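PDB 4QEO: histone-lysine N-methyltransferase, H3 lysine-9 specific SUVH4 from Arabidopsis thaliana, which methylates the tail of histone H3 using S-adenosyl-L-methionine, and binds methylated DNA, marking chromatin for transcriptional repression. Local coordinates for residues 258-263 with 359-364; 240-245 with 264-269; 115-120 with 139-144. One frame throughout, in Å; residues are numbered along the deposited sequence.

In the fold
Along the chain, contact 3 (115-120 with 139-144) closes first, within the SRA domain that binds methylated DNA. Contacts 1 and 2 follow in the catalytic half, with their segments alternating: 240-245, 258-263, 264-269, then 359-364. The centres of contacts 1 and 2 lie about 11 Å apart. Both reach the four-stranded sheet formed by strands 240-242, 256-257, 357-361 and 367-371, and they touch where Val241 packs on Asn258 and Ile245 on Val359. This corner lies close to the bound S-adenosyl-L-homocysteine. The centre of contact 3 is about 49 and 51 Å from those of contacts 1 and 2, so DNA reading and methyl transfer occupy well-separated parts of one chain.

Contact 1: 258-263 with 359-364; sequences NRVDDS and VFRSAK
An Asx motif begins the pre-SET loop that leaves strand 256-257, and Arg361 of the SET strand 357-361 packs against it; the two strands are parallel neighbours in a four-stranded sheet. The tight part is the side chain of Asn258. Its CG stands anti to the backbone N (chi1 -169°), which lays the amide alongside the Arg361 chain. Asn258 CG lies 3.5 Å from Arg361 CB, and Asn258 ND2 is 3.5 Å from Arg361 CG. Bent at chi2, the arginine carries its guanidinium on in a plane only 19° from that of the amide; it makes a cation-pi contact with Trp367, and its side chain comes within about 4 Å of the bound S-adenosyl-L-homocysteine. Asparagine suits this place because one short, flat group both packs on methylenes and ties down its own loop: Asn258 OD1 accepts from Asp261 N at 2.5 Å, a very short, nearly straight bond (173°) from above the carbonyl plane. Asn258 ND2 returns a weak bond to Asp261 OD1.

Beyond the amide the packing loosens. Val260, on the exposed side, crosses Arg361 obliquely, its CB 3.9 Å from Arg361 CG, and its CG2 reaches Ser362 O at 3.8 Å. Asp261 adds opposite charge without a directed bond: its OD1 sits 4.1 Å from Arg361 NE, well out of the guanidinium plane.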
loop_
_atom_site.group_PDB
_atom_site.type_symbol
_atom_site.label_atom_id
_atom_site.label_comp_id
_atom_site.label_asym_id
_atom_site.label_seq_id
_atom_site.Cartn_x
_atom_site.Cartn_y
_atom_site.Cartn_z
ATOM N N ASN A 258 21.511 13.437 0.548
ATOM C CA ASN A 258 22.535 12.455 0.305
ATOM C C ASN A 258 23.153 12.165 1.645
ATOM O O ASN A 258 23.714 13.027 2.276
ATOM C CB ASN A 258 23.584 12.985 -0.637
ATOM C CG ASN A 258 24.526 11.917 -1.124
ATOM O OD1 ASN A 258 24.814 10.966 -0.425
ATOM N ND2 ASN A 258 25.013 12.079 -2.329
ATOM N N ARG A 259 22.965 10.948 2.107
ATOM C CA ARG A 259 23.560 10.501 3.325
ATOM C C ARG A 259 24.647 9.565 2.925
ATOM O O ARG A 259 25.459 9.209 3.721
ATOM C CB ARG A 259 22.538 9.725 4.127
ATOM C CG ARG A 259 22.670 9.838 5.623
ATOM C CD ARG A 259 21.821 10.965 6.134
ATOM N NE ARG A 259 20.859 10.504 7.122
ATOM C CZ ARG A 259 21.151 10.221 8.388
ATOM N NH1 ARG A 259 20.202 9.823 9.213
ATOM N NH2 ARG A 259 22.387 10.341 8.831
ATOM N N VAL A 260 24.596 9.095 1.692
ATOM C CA VAL A 260 25.612 8.206 1.179
ATOM C C VAL A 260 26.978 8.853 0.946
ATOM O O VAL A 260 28.002 8.339 1.371
ATOM C CB VAL A 260 25.107 7.505 -0.089
ATOM C CG1 VAL A 260 26.198 7.365 -1.125
ATOM C CG2 VAL A 260 24.498 6.163 0.248
ATOM N N ASP A 261 26.982 10.021 0.333
ATOM C CA ASP A 261 28.232 10.701 0.014
ATOM C C ASP A 261 28.380 12.061 0.656
ATOM O O ASP A 261 27.478 12.862 0.611
ATOM C CB ASP A 261 28.368 10.934 -1.494
ATOM C CG ASP A 261 27.855 9.800 -2.307
ATOM O OD1 ASP A 261 27.360 10.031 -3.435
ATOM O OD2 ASP A 261 27.961 8.675 -1.794
ATOM N N ASP A 262 29.536 12.330 1.232
ATOM C CA ASP A 262 30.022 13.683 1.329
ATOM C C ASP A 262 30.403 13.815 -0.106
ATOM O O ASP A 262 30.605 12.803 -0.748
ATOM C CB ASP A 262 31.258 13.764 2.185
ATOM C CG ASP A 262 32.243 12.701 1.854
ATOM O OD1 ASP A 262 32.899 12.227 2.786
ATOM O OD2 ASP A 262 32.355 12.343 0.669
ATOM N N SER A 263 30.520 15.023 -0.638
ATOM C CA SER A 263 30.571 15.139 -2.084
ATOM C C SER A 263 29.152 15.315 -2.630
ATOM O O SER A 263 28.763 14.723 -3.644
ATOM C CB SER A 263 31.252 13.890 -2.669
ATOM O OG SER A 263 30.331 12.879 -3.029
ATOM N N VAL A 359 13.470 12.851 -2.006
ATOM C CA VAL A 359 14.437 12.205 -2.880
ATOM C C VAL A 359 15.680 11.953 -2.049
ATOM O O VAL A 359 16.107 12.821 -1.295
ATOM C CB VAL A 359 14.770 13.079 -4.106
ATOM C CG1 VAL A 359 15.952 12.502 -4.875
ATOM C CG2 VAL A 359 13.552 13.193 -5.007
ATOM N N PHE A 360 16.240 10.754 -2.147
ATOM C CA PHE A 360 17.440 10.425 -1.390
ATOM C C PHE A 360 18.444 9.632 -2.212
ATOM O O PHE A 360 18.069 8.888 -3.114
ATOM C CB PHE A 360 17.087 9.666 -0.109
ATOM C CG PHE A 360 16.507 8.298 -0.344
ATOM C CD1 PHE A 360 15.173 8.143 -0.696
ATOM C CD2 PHE A 360 17.286 7.161 -0.179
ATOM C CE1 PHE A 360 14.634 6.878 -0.894
ATOM C CE2 PHE A 360 16.754 5.897 -0.377
ATOM C CZ PHE A 360 15.425 5.757 -0.733
ATOM N N ARG A 361 19.725 9.805 -1.898
ATOM C CA ARG A 361 20.778 9.041 -2.544
ATOM C C ARG A 361 20.759 7.625 -2.002
ATOM O O ARG A 361 20.848 7.407 -0.791
ATOM C CB ARG A 361 22.147 9.686 -2.308
ATOM C CG ARG A 361 23.272 9.132 -3.184
ATOM C CD ARG A 361 23.220 9.694 -4.609
ATOM N NE ARG A 361 24.058 8.926 -5.533
ATOM C CZ ARG A 361 24.077 9.095 -6.854
ATOM N NH1 ARG A 361 23.303 10.006 -7.427
ATOM N NH2 ARG A 361 24.871 8.343 -7.609
ATOM N N SER A 362 20.614 6.665 -2.908
ATOM C CA SER A 362 20.687 5.255 -2.567
ATOM C C SER A 362 22.129 4.785 -2.633
ATOM O O SER A 362 23.004 5.500 -3.133
ATOM C CB SER A 362 19.862 4.425 -3.545
ATOM O OG SER A 362 20.539 4.300 -4.784
ATOM N N ALA A 363 22.363 3.566 -2.162
ATOM C CA ALA A 363 23.706 3.002 -2.159
ATOM C C ALA A 363 24.282 2.783 -3.565
ATOM O O ALA A 363 25.432 3.140 -3.818
ATOM C CB ALA A 363 23.746 1.729 -1.337
ATOM N N LYS A 364 23.499 2.237 -4.490
ATOM C CA LYS A 364 24.011 2.060 -5.845
ATOM C C LYS A 364 22.919 2.108 -6.926
ATOM O O LYS A 364 23.060 1.512 -7.992
ATOM C CB LYS A 364 24.784 0.757 -5.911
ATOM C CG LYS A 364 23.949 -0.345 -5.384
ATOM C CD LYS A 364 24.670 -0.991 -4.167
ATOM C CE LYS A 364 25.643 -2.044 -4.660
ATOM N NZ LYS A 364 25.895 -3.066 -3.672
#

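Contact 2: 240-245 with 264-269; sequences LVCEDI and PVSPTS
Val241 spreads its two methyls against the backbone and ring of the loop 264-269. Its CG2 meets Pro264 CB at 3.9 Å, the two side chains crossing at about a right angle, while Val241 CG1 comes to 3.3 Å from Val265 O, a carbonyl oxygen buried here without a polar partner. Next along, Cys242 CB rests 3.6 Å from Ser266 OG. Ile245 completes the first shell: its CG2 touches Pro267 CG at 3.9 Å, again crosswise, and its CB packs on Thr268 CG2 at 3.8 Å. Branched chains suit both places: Val241 offers both methyls to the loop, whereas Ile245 turns CG2 to it and CD1 to Val359.

What positions the loop is a type I turn from Ser266 to Ser269. Proline at 267 fits its second place, where the ring already restricts phi (-62°). Ser266 O takes both the N and the OG of Ser269, and Ser266 OG and Thr268 OG1 are hydrogen-bonded at 2.8 Å.

The loop lies beside the cofactor site: Pro267 is close to Trp367, which by similarity binds S-adenosyl-L-methionine. Val241 and Cys242 both face Ala256 in a classic beta bulge of strand 240-242, an outermost strand of the four-stranded sheet. The loop packs on that strand's side chains, and Pro267 also touches Ala256 of the adjoining strand 256-257.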
loop_
_atom_site.group_PDB
_atom_site.type_symbol
_atom_site.label_atom_id
_atom_site.label_comp_id
_atom_site.label_asym_id
_atom_site.label_seq_id
_atom_site.Cartn_x
_atom_site.Cartn_y
_atom_site.Cartn_z
ATOM N N LEU A 240 20.777 16.819 4.136
ATOM C CA LEU A 240 20.017 17.689 3.243
ATOM C C LEU A 240 20.922 18.323 2.199
ATOM O O LEU A 240 21.975 18.868 2.522
ATOM C CB LEU A 240 19.316 18.780 4.055
ATOM C CG LEU A 240 18.052 19.432 3.497
ATOM C CD1 LEU A 240 18.376 20.770 2.856
ATOM C CD2 LEU A 240 17.340 18.503 2.512
ATOM N N VAL A 241 20.505 18.245 0.945
ATOM C CA VAL A 241 21.294 18.767 -0.153
ATOM C C VAL A 241 20.504 19.859 -0.868
ATOM O O VAL A 241 21.066 20.818 -1.398
ATOM C CB VAL A 241 21.684 17.636 -1.120
ATOM C CG1 VAL A 241 22.263 18.196 -2.387
ATOM C CG2 VAL A 241 22.686 16.704 -0.457
ATOM N N CYS A 242 19.187 19.717 -0.846
ATOM C CA CYS A 242 18.298 20.664 -1.495
ATOM C C CYS A 242 17.017 20.761 -0.681
ATOM O O CYS A 242 16.375 19.752 -0.411
ATOM C CB CYS A 242 17.993 20.204 -2.924
ATOM S SG CYS A 242 16.878 21.273 -3.862
ATOM N N GLU A 243 16.650 21.977 -0.290
ATOM C CA GLU A 243 15.467 22.208 0.532
ATOM C C GLU A 243 14.170 21.793 -0.191
ATOM O O GLU A 243 13.151 21.528 0.453
ATOM C CB GLU A 243 15.411 23.683 0.960
ATOM C CG GLU A 243 14.681 23.950 2.274
ATOM C CD GLU A 243 15.608 24.414 3.394
ATOM O OE1 GLU A 243 16.766 24.792 3.106
ATOM O OE2 GLU A 243 15.173 24.400 4.566
ATOM N N ASP A 244 14.225 21.715 -1.523
ATOM C CA ASP A 244 13.053 21.411 -2.350
ATOM C C ASP A 244 13.441 21.297 -3.822
ATOM O O ASP A 244 13.692 22.307 -4.468
ATOM C CB ASP A 244 12.005 22.515 -2.200
ATOM C CG ASP A 244 10.783 22.298 -3.084
ATOM O OD1 ASP A 244 10.625 21.205 -3.668
ATOM O OD2 ASP A 244 9.959 23.230 -3.183
ATOM N N ILE A 245 13.468 20.084 -4.365
ATOM C CA ILE A 245 13.875 19.911 -5.761
ATOM C C ILE A 245 12.913 20.584 -6.741
ATOM O O ILE A 245 13.313 20.980 -7.841
ATOM C CB ILE A 245 14.044 18.431 -6.153
ATOM C CG1 ILE A 245 12.719 17.682 -6.018
ATOM C CG2 ILE A 245 15.117 17.778 -5.302
ATOM C CD1 ILE A 245 12.692 16.349 -6.736
ATOM N N PRO A 264 28.389 16.104 -1.880
ATOM C CA PRO A 264 26.937 16.236 -1.980
ATOM C C PRO A 264 26.362 17.217 -3.005
ATOM O O PRO A 264 25.809 18.245 -2.634
ATOM C CB PRO A 264 26.561 16.708 -0.587
ATOM C CG PRO A 264 27.725 17.526 -0.168
ATOM C CD PRO A 264 28.939 16.897 -0.773
ATOM N N VAL A 265 26.443 16.875 -4.279
ATOM C CA VAL A 265 25.747 17.626 -5.305
ATOM C C VAL A 265 24.280 17.273 -5.189
ATOM O O VAL A 265 23.939 16.295 -4.545
ATOM C CB VAL A 265 26.279 17.317 -6.701
ATOM C CG1 VAL A 265 27.687 16.769 -6.606
ATOM C CG2 VAL A 265 25.372 16.355 -7.419
ATOM N N SER A 266 23.418 18.105 -5.752
ATOM C CA SER A 266 21.998 17.902 -5.651
ATOM C C SER A 266 21.489 17.404 -6.986
ATOM O O SER A 266 22.071 17.682 -7.999
ATOM C CB SER A 266 21.328 19.194 -5.252
ATOM O OG SER A 266 20.034 19.245 -5.756
ATOM N N PRO A 267 20.423 16.627 -6.960
ATOM C CA PRO A 267 19.860 15.962 -8.137
ATOM C C PRO A 267 19.383 16.959 -9.192
ATOM O O PRO A 267 19.252 16.591 -10.361
ATOM C CB PRO A 267 18.670 15.190 -7.560
ATOM C CG PRO A 267 18.356 15.866 -6.266
ATOM C CD PRO A 267 19.679 16.288 -5.735
ATOM N N THR A 268 19.141 18.201 -8.777
ATOM C CA THR A 268 18.639 19.241 -9.673
ATOM C C THR A 268 19.686 19.743 -10.670
ATOM O O THR A 268 19.337 20.266 -11.719
ATOM C CB THR A 268 18.092 20.449 -8.883
ATOM O OG1 THR A 268 19.050 20.836 -7.891
ATOM C CG2 THR A 268 16.762 20.101 -8.202
ATOM N N SER A 269 20.963 19.591 -10.337
ATOM C CA SER A 269 22.041 20.041 -11.220
ATOM C C SER A 269 21.941 19.416 -12.611
ATOM O O SER A 269 21.936 18.197 -12.749
ATOM C CB SER A 269 23.409 19.725 -10.610
ATOM O OG SER A 269 23.500 20.185 -9.272
#

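Contact 3: 115-120 with 139-144; sequences QYEDDL and NKRQIK. With nucleotides of chain B.
The ring of Tyr116 carries the methylated base of 5CM7 of chain B over one face, with Tyr116 CD1 3.4 Å from C5 of 5CM7 and the methyl C5A displaced toward the ring's rim; O4' of the nucleotide lies in plane at the ring edge. The ring also stacks with His134. The amide of Gln142 comes up obliquely, its plane 29° from the ring and its OE1 3.5 Å from Tyr116 CD2. Tyrosine suits the place by adding a hydroxyl to a flat surface: Tyr116 OH donates to OP2 of 5CM7 at 2.7 Å. The base edge is read by Asp119 OD1, accepting from N4 of 5CM7 at 3.0 Å, and by Gln115 N, donating to O2 of 5CM7 at 3.1 Å.

At the CD2 side of Tyr116, segment 139-144 holds this loop. The extended Lys140 places NZ in plane on a lone pair of Gln115 OE1 at 2.9 Å. Gln142 N gives a nearly straight bond (173°) to Glu117 OE2 at 3.0 Å, from above the carboxylate plane; Ser200 also binds that oxygen. Arg141 lays CB and CG against Glu117 OE1, and its NE makes a long salt bridge there with no N-H pointing at the oxygen. Gln142 NE2 is held by Gly132 O.

Such a pocket, an aromatic ring on the base and an aspartate at its pairing edge, is characteristic of the SRA domain, which grips a flipped-out 5-methylcytosine.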
loop_
_atom_site.group_PDB
_atom_site.type_symbol
_atom_site.label_atom_id
_atom_site.label_comp_id
_atom_site.label_asym_id
_atom_site.label_seq_id
_atom_site.Cartn_x
_atom_site.Cartn_y
_atom_site.Cartn_z
ATOM N N GLN A 115 -8.049 -1.393 24.236
ATOM C CA GLN A 115 -9.477 -1.269 24.525
ATOM C C GLN A 115 -9.877 -1.818 25.896
ATOM O O GLN A 115 -10.953 -1.511 26.408
ATOM C CB GLN A 115 -10.261 -1.977 23.434
ATOM C CG GLN A 115 -9.840 -1.513 22.057
ATOM C CD GLN A 115 -10.332 -0.117 21.803
ATOM O OE1 GLN A 115 -11.505 0.162 21.994
ATOM N NE2 GLN A 115 -9.438 0.777 21.413
ATOM N N TYR A 116 -9.026 -2.647 26.486
ATOM C CA TYR A 116 -9.332 -3.215 27.806
ATOM C C TYR A 116 -8.519 -2.482 28.861
ATOM O O TYR A 116 -7.306 -2.407 28.762
ATOM C CB TYR A 116 -9.000 -4.713 27.826
ATOM C CG TYR A 116 -10.108 -5.620 27.304
ATOM C CD1 TYR A 116 -10.571 -5.527 25.971
ATOM C CD2 TYR A 116 -10.690 -6.570 28.134
ATOM C CE1 TYR A 116 -11.582 -6.366 25.497
ATOM C CE2 TYR A 116 -11.696 -7.414 27.672
ATOM C CZ TYR A 116 -12.130 -7.315 26.357
ATOM O OH TYR A 116 -13.125 -8.162 25.930
ATOM N N GLU A 117 -9.193 -1.949 29.872
ATOM C CA GLU A 117 -8.550 -1.107 30.872
ATOM C C GLU A 117 -7.450 -1.856 31.651
ATOM O O GLU A 117 -6.520 -1.239 32.164
ATOM C CB GLU A 117 -9.612 -0.524 31.814
ATOM C CG GLU A 117 -10.449 -1.615 32.492
ATOM C CD GLU A 117 -11.768 -1.127 33.056
ATOM O OE1 GLU A 117 -12.021 0.101 33.038
ATOM O OE2 GLU A 117 -12.551 -1.975 33.540
ATOM N N ASP A 118 -7.523 -3.186 31.708
ATOM C CA ASP A 118 -6.502 -3.946 32.427
ATOM C C ASP A 118 -5.277 -4.357 31.585
ATOM O O ASP A 118 -4.343 -4.938 32.122
ATOM C CB ASP A 118 -7.122 -5.173 33.121
ATOM C CG ASP A 118 -8.250 -4.790 34.077
ATOM O OD1 ASP A 118 -7.933 -4.284 35.167
ATOM O OD2 ASP A 118 -9.445 -4.974 33.737
ATOM N N ASP A 119 -5.272 -4.070 30.284
ATOM C CA ASP A 119 -4.094 -4.373 29.446
ATOM C C ASP A 119 -2.898 -3.530 29.909
ATOM O O ASP A 119 -3.057 -2.352 30.200
ATOM C CB ASP A 119 -4.350 -4.064 27.953
ATOM C CG ASP A 119 -5.310 -5.044 27.285
ATOM O OD1 ASP A 119 -5.600 -6.118 27.869
ATOM O OD2 ASP A 119 -5.766 -4.733 26.151
ATOM N N LEU A 120 -1.710 -4.129 29.960
ATOM C CA LEU A 120 -0.479 -3.402 30.274
ATOM C C LEU A 120 0.585 -3.751 29.238
ATOM O O LEU A 120 1.013 -4.888 29.171
ATOM C CB LEU A 120 0.036 -3.755 31.682
ATOM C CG LEU A 120 1.349 -3.034 32.029
ATOM C CD1 LEU A 120 1.069 -1.534 32.038
ATOM C CD2 LEU A 120 1.944 -3.499 33.374
ATOM N N ASN A 139 -18.222 3.665 27.984
ATOM C CA ASN A 139 -16.972 3.835 28.723
ATOM C C ASN A 139 -15.910 2.798 28.367
ATOM O O ASN A 139 -14.731 2.988 28.662
ATOM C CB ASN A 139 -17.214 3.876 30.245
ATOM C CG ASN A 139 -18.036 2.689 30.763
ATOM O OD1 ASN A 139 -17.892 1.547 30.308
ATOM N ND2 ASN A 139 -18.901 2.965 31.737
ATOM N N LYS A 140 -16.349 1.713 27.724
ATOM C CA LYS A 140 -15.491 0.589 27.349
ATOM C C LYS A 140 -14.827 -0.087 28.539
ATOM O O LYS A 140 -13.712 -0.591 28.431
ATOM C CB LYS A 140 -14.434 1.009 26.327
ATOM C CG LYS A 140 -15.007 1.413 24.973
ATOM C CD LYS A 140 -13.876 1.733 24.015
ATOM C CE LYS A 140 -14.374 2.244 22.673
ATOM N NZ LYS A 140 -13.210 2.520 21.774
ATOM N N ARG A 141 -15.524 -0.121 29.666
ATOM C CA ARG A 141 -14.987 -0.765 30.867
ATOM C C ARG A 141 -15.553 -2.158 31.066
ATOM O O ARG A 141 -16.494 -2.563 30.373
ATOM C CB ARG A 141 -15.312 0.089 32.081
ATOM C CG ARG A 141 -14.872 1.503 31.889
ATOM C CD ARG A 141 -14.867 2.221 33.194
ATOM N NE ARG A 141 -14.095 3.451 33.110
ATOM C CZ ARG A 141 -13.792 4.200 34.161
ATOM N NH1 ARG A 141 -13.086 5.313 34.002
ATOM N NH2 ARG A 141 -14.196 3.831 35.372
ATOM N N GLN A 142 -14.969 -2.889 32.010
ATOM C CA GLN A 142 -15.502 -4.188 32.414
ATOM C C GLN A 142 -16.837 -3.978 33.107
ATOM O O GLN A 142 -16.965 -3.085 33.934
ATOM C CB GLN A 142 -14.526 -4.905 33.357
ATOM C CG GLN A 142 -13.159 -5.228 32.691
ATOM C CD GLN A 142 -13.332 -5.810 31.287
ATOM O OE1 GLN A 142 -13.048 -5.144 30.282
ATOM N NE2 GLN A 142 -13.813 -7.042 31.212
ATOM N N ILE A 143 -17.825 -4.807 32.787
ATOM C CA ILE A 143 -19.151 -4.656 33.385
ATOM C C ILE A 143 -19.690 -5.955 33.964
ATOM O O ILE A 143 -20.781 -5.975 34.519
ATOM C CB ILE A 143 -20.161 -4.138 32.349
ATOM C CG1 ILE A 143 -20.110 -5.016 31.105
ATOM C CG2 ILE A 143 -19.843 -2.704 31.972
ATOM C CD1 ILE A 143 -21.086 -4.554 30.030
ATOM N N LYS A 144 -18.946 -7.046 33.807
ATOM C CA LYS A 144 -19.205 -8.252 34.586
ATOM C C LYS A 144 -17.966 -9.116 34.617
ATOM O O LYS A 144 -16.960 -8.774 33.993
ATOM C CB LYS A 144 -20.391 -9.061 34.036
ATOM C CG LYS A 144 -20.246 -9.500 32.612
ATOM C CD LYS A 144 -21.422 -10.374 32.248
ATOM C CE LYS A 144 -21.794 -10.207 30.806
ATOM N NZ LYS A 144 -23.214 -10.586 30.589
ATOM N N1 5CM B 7 -8.914 -5.938 22.717
ATOM C C2 5CM B 7 -7.900 -5.326 23.464
ATOM N N3 5CM B 7 -7.342 -5.914 24.523
ATOM C C4 5CM B 7 -7.726 -7.099 24.913
ATOM C C5 5CM B 7 -8.785 -7.755 24.153
ATOM C C5A 5CM B 7 -9.250 -9.094 24.583
ATOM C C6 5CM B 7 -9.351 -7.116 23.082
ATOM O O2 5CM B 7 -7.474 -4.252 23.156
ATOM N N4 5CM B 7 -7.203 -7.699 25.945
ATOM C "C1'" 5CM B 7 -9.534 -5.213 21.632
ATOM C "C2'" 5CM B 7 -9.792 -5.868 20.286
ATOM C "C3'" 5CM B 7 -10.977 -5.065 19.805
ATOM C "C4'" 5CM B 7 -11.790 -4.923 21.075
ATOM O "O4'" 5CM B 7 -10.824 -4.877 22.097
ATOM O "O3'" 5CM B 7 -10.598 -3.760 19.404
ATOM C "C5'" 5CM B 7 -12.862 -5.992 21.312
ATOM O "O5'" 5CM B 7 -12.434 -7.328 21.287
ATOM P P 5CM B 7 -13.137 -8.467 22.086
ATOM O OP1 5CM B 7 -12.263 -9.592 22.081
ATOM O OP2 5CM B 7 -13.654 -7.955 23.303
HETATM O O HOH W 1 -12.108 -2.637 29.879
HETATM O O HOH W 2 -9.926 -4.758 31.246
#